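Local structure of aspartate aminotransferase (Leishmania major, 4H51) at residues B[334-337]-B[338-342]; B[393-396]-B[397-400]. The protein probably transfers the amino group of L-aspartate to 2-oxoglutarate, using pyridoxal 5'-phosphate as its cofactor and working as a homodimer. All coordinates share one frame; numbering follows the deposited sequence.

Interaction 1. Residues B[334-337]-B[338-342]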
# COMPACT_ATOMS: atom_id res chain seq x y z
N ALA B 334 11.45 -0.11 25.63
CA ALA B 334 10.88 0.99 26.38
C ALA B 334 11.76 1.43 27.54
O ALA B 334 11.92 2.65 27.79
CB ALA B 334 9.48 0.63 26.87
N GLU B 335 12.34 0.47 28.26
CA GLU B 335 13.19 0.78 29.39
C GLU B 335 14.47 1.49 28.90
O GLU B 335 14.93 2.41 29.56
CB GLU B 335 13.53 -0.48 30.19
CG GLU B 335 14.67 -0.38 31.19
CD GLU B 335 14.40 0.54 32.35
OE1 GLU B 335 13.22 0.88 32.64
OE2 GLU B 335 15.39 0.92 33.00
N ARG B 336 15.04 1.07 27.75
CA ARG B 336 16.26 1.73 27.26
C ARG B 336 15.98 3.19 26.93
O ARG B 336 16.81 4.07 27.16
CB ARG B 336 16.86 1.01 26.04
CG ARG B 336 18.32 1.38 25.76
CD ARG B 336 18.79 0.93 24.38
NE ARG B 336 18.34 1.89 23.36
CZ ARG B 336 18.85 3.11 23.18
NH1 ARG B 336 19.88 3.56 23.91
NH2 ARG B 336 18.34 3.90 22.23
N ILE B 337 14.81 3.44 26.38
CA ILE B 337 14.39 4.83 26.10
C ILE B 337 14.34 5.62 27.38
O ILE B 337 14.82 6.77 27.43
CB ILE B 337 13.02 4.89 25.40
CG1 ILE B 337 13.12 4.22 24.00
CG2 ILE B 337 12.56 6.35 25.25
CD1 ILE B 337 11.79 3.95 23.32
N ARG B 338 13.75 5.05 28.43
CA ARG B 338 13.74 5.73 29.71
C ARG B 338 15.12 6.05 30.24
O ARG B 338 15.30 7.12 30.80
CB ARG B 338 13.01 4.93 30.79
CG ARG B 338 11.51 4.89 30.68
CD ARG B 338 11.00 4.06 31.87
NE ARG B 338 9.85 3.40 31.35
CZ ARG B 338 9.68 2.10 31.11
NH1 ARG B 338 10.48 1.13 31.53
NH2 ARG B 338 8.54 1.79 30.52
N THR B 339 16.09 5.13 30.08
CA THR B 339 17.46 5.35 30.52
C THR B 339 18.10 6.50 29.74
O THR B 339 18.85 7.29 30.31
CB THR B 339 18.38 4.08 30.53
OG1 THR B 339 18.78 3.67 29.20
CG2 THR B 339 17.67 2.92 31.23
N MET B 340 17.76 6.63 28.46
CA MET B 340 18.26 7.78 27.67
C MET B 340 17.65 9.10 28.16
O MET B 340 18.34 10.12 28.24
CB MET B 340 17.96 7.54 26.16
CG MET B 340 18.75 6.36 25.56
SD MET B 340 20.54 6.51 25.70
CE MET B 340 21.02 5.57 27.18
N ARG B 341 16.38 9.10 28.50
CA ARG B 341 15.75 10.34 28.98
C ARG B 341 16.38 10.76 30.31
O ARG B 341 16.73 11.91 30.54
CB ARG B 341 14.26 10.17 29.17
CG ARG B 341 13.45 9.84 27.96
CD ARG B 341 12.03 9.56 28.41
NE ARG B 341 11.15 9.33 27.28
CZ ARG B 341 10.71 10.26 26.43
NH1 ARG B 341 11.04 11.54 26.60
NH2 ARG B 341 9.94 9.91 25.41
N ARG B 342 16.61 9.77 31.17
CA ARG B 342 17.20 10.02 32.48
C ARG B 342 18.64 10.52 32.31
O ARG B 342 19.07 11.44 33.00
CB ARG B 342 17.12 8.76 33.36
CG ARG B 342 17.94 8.81 34.64
CD ARG B 342 17.46 9.90 35.60
NE ARG B 342 16.03 9.81 35.93
CZ ARG B 342 15.42 10.63 36.81
NH1 ARG B 342 16.09 11.59 37.44
NH2 ARG B 342 14.12 10.48 37.07
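Glu335 and Arg338 form an i to i+3 salt bridge on the outer side of helix 320-350. Residues 334-342 of this class I aminotransferase are alpha-helical, with i to i+4 bonds from Arg338 N to Ala334 O onward. The two charged side chains cross at about a right angle. Glu335 OE1 accepts from Arg338 NH1 at 3.0 Å through its anti lone pair. The oxygen lies in the guanidinium plane, at its edge, although the carboxylate plane is turned 52° from it. Ala334 O stands 4.0 Å above the plane of the Arg338 guanidinium, over the centre of one face. Thr339 grips the preceding turn. Thr339 OG1 sits between its backbone N and carbonyl carbon (chi1 75°) and donates to Arg336 O at 2.9 Å. Arg336 O also takes the helical N-H of Met340, and both donors come from the same face of its plane. Thr339 CG2, beside its backbone N, rests 3.5 Å from Glu335 OE2. On a buried side, Arg336 and Met340 cross obliquely. The arginine chain bends at chi3 (81°), and this brings its NH1 to Met340 CG and SD; its main polar partner is Leu398 O. Ile337 and Arg341 run side by side and point the same way. The extended Arg341 carries its guanidinium on to the carbonyl oxygens of Val360, Gly365 and Phe367, while Arg341 NE passes 3.9 Å from Ile337 CG2.

Interaction 2. Residues B[393-396]-B[397-400]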
# COMPACT_ATOMS: atom_id res chain seq x y z
N ALA B 393 12.84 15.43 19.35
CA ALA B 393 14.02 14.59 19.39
C ALA B 393 13.57 13.17 19.55
O ALA B 393 12.77 12.90 20.43
CB ALA B 393 14.94 14.98 20.58
N ASN B 394 14.07 12.26 18.71
CA ASN B 394 13.89 10.83 18.90
C ASN B 394 14.82 10.37 19.98
O ASN B 394 15.98 10.13 19.74
CB ASN B 394 14.17 10.08 17.59
CG ASN B 394 14.13 8.60 17.77
OD1 ASN B 394 13.48 8.11 18.69
ND2 ASN B 394 14.89 7.87 16.93
N MET B 395 14.29 10.19 21.18
CA MET B 395 15.08 9.77 22.30
C MET B 395 15.48 8.32 22.17
O MET B 395 16.50 7.91 22.70
CB MET B 395 14.33 9.98 23.63
CG MET B 395 13.76 11.38 23.82
SD MET B 395 15.02 12.69 23.94
CE MET B 395 15.72 12.43 25.56
N ALA B 396 14.74 7.56 21.37
CA ALA B 396 15.10 6.17 21.13
C ALA B 396 16.28 6.05 20.17
O ALA B 396 16.83 4.97 19.99
CB ALA B 396 13.89 5.43 20.54
N GLY B 397 16.70 7.16 19.58
CA GLY B 397 17.88 7.17 18.71
C GLY B 397 19.18 7.45 19.43
O GLY B 397 20.25 7.43 18.82
N LEU B 398 19.07 7.75 20.73
CA LEU B 398 20.21 8.10 21.56
C LEU B 398 21.00 6.89 22.05
O LEU B 398 20.48 5.80 22.23
CB LEU B 398 19.75 8.89 22.77
CG LEU B 398 19.25 10.29 22.56
CD1 LEU B 398 18.59 10.83 23.85
CD2 LEU B 398 20.34 11.22 22.02
N THR B 399 22.28 7.14 22.30
CA THR B 399 23.14 6.29 23.10
C THR B 399 23.56 7.09 24.34
O THR B 399 23.37 8.32 24.39
CB THR B 399 24.38 5.88 22.30
OG1 THR B 399 25.24 7.01 22.10
CG2 THR B 399 23.98 5.21 20.93
N HIS B 400 24.10 6.41 25.34
CA HIS B 400 24.67 7.09 26.50
C HIS B 400 25.46 8.29 26.04
O HIS B 400 25.24 9.41 26.48
CB HIS B 400 25.55 6.14 27.32
CG HIS B 400 26.28 6.82 28.46
ND1 HIS B 400 25.66 7.14 29.63
CD2 HIS B 400 27.60 7.26 28.57
CE1 HIS B 400 26.55 7.75 30.44
NE2 HIS B 400 27.74 7.81 29.80
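Gly397 N donates to Asn394 O at 3.1 Å, just past the end of strand 392-394. One residue on, Leu398 N donates to Met395 O at 3.2 Å. These i to i+3 bonds close two overlapping type I turns with 3-10 hydrogen bonding. In both, the donor stands well above the carbonyl plane, by 61° at Asn394 and 64° at Met395, and so is not on a lone pair. The Asn394 side chain folds over the first turn. Its CG is anti to the backbone N (chi1 174°), beside the carbonyl carbon, and this brings the amide forward over the turn. There Asn394 OD1 receives a weak hydrogen bond from Ala396 N at 3.0 Å, a weak Asx turn. Asn394 ND2 is hydrogen-bonded to Ala53 O, which ties the turn to a distant part of the chain. Asn394 ND2 also packs 3.5 Å from Gly397 CA. The amide thus lies close against a residue that has no side chain.

Beyond the polar turn, Met395 and Leu398 lie side by side and point the same way. The Met395 chain bends at chi2 and chi3, and Met395 CE meets Leu398 CD1 at 3.7 Å. Leu398 also lies against the turn itself, with Leu398 CB 3.4 Å from Met395 O. This apolar pair is buried, and both residues touch Val344. Met395 also bonds through its backbone to Met366, and Ala393 to Ser368 in the antiparallel partner strand 367-369. At the far end Thr399 is the N-cap of helix 400-416. The turn therefore links a two-stranded antiparallel sheet to helix 400-416, while Met395, Ala396 and Leu398 pack on helix 320-350.

Interactions 1 and 2 touch directly, with centres about 9 Å apart. Residues 334-342 offer one side of helix 320-350 to the turn at 393-400. Arg336 makes the main polar link: Arg336 NH2 lies 2.9 Å from Leu398 O, a probable hydrogen bond. Met340 SD packs against the backbone, 3.4 Å from Thr399 C. Arg336 NH2 also makes a weak hydrogen bond to Arg55 O, and Ala396 bonds through its backbone to Arg55, so both contacts meet the same part of the chain. A bound 1,2-ethanediol, probably from crystallisation, lies about 4 Å from the Arg336 side chain. The pyridoxal phosphate is carried on Lys265, which belongs to neither contact.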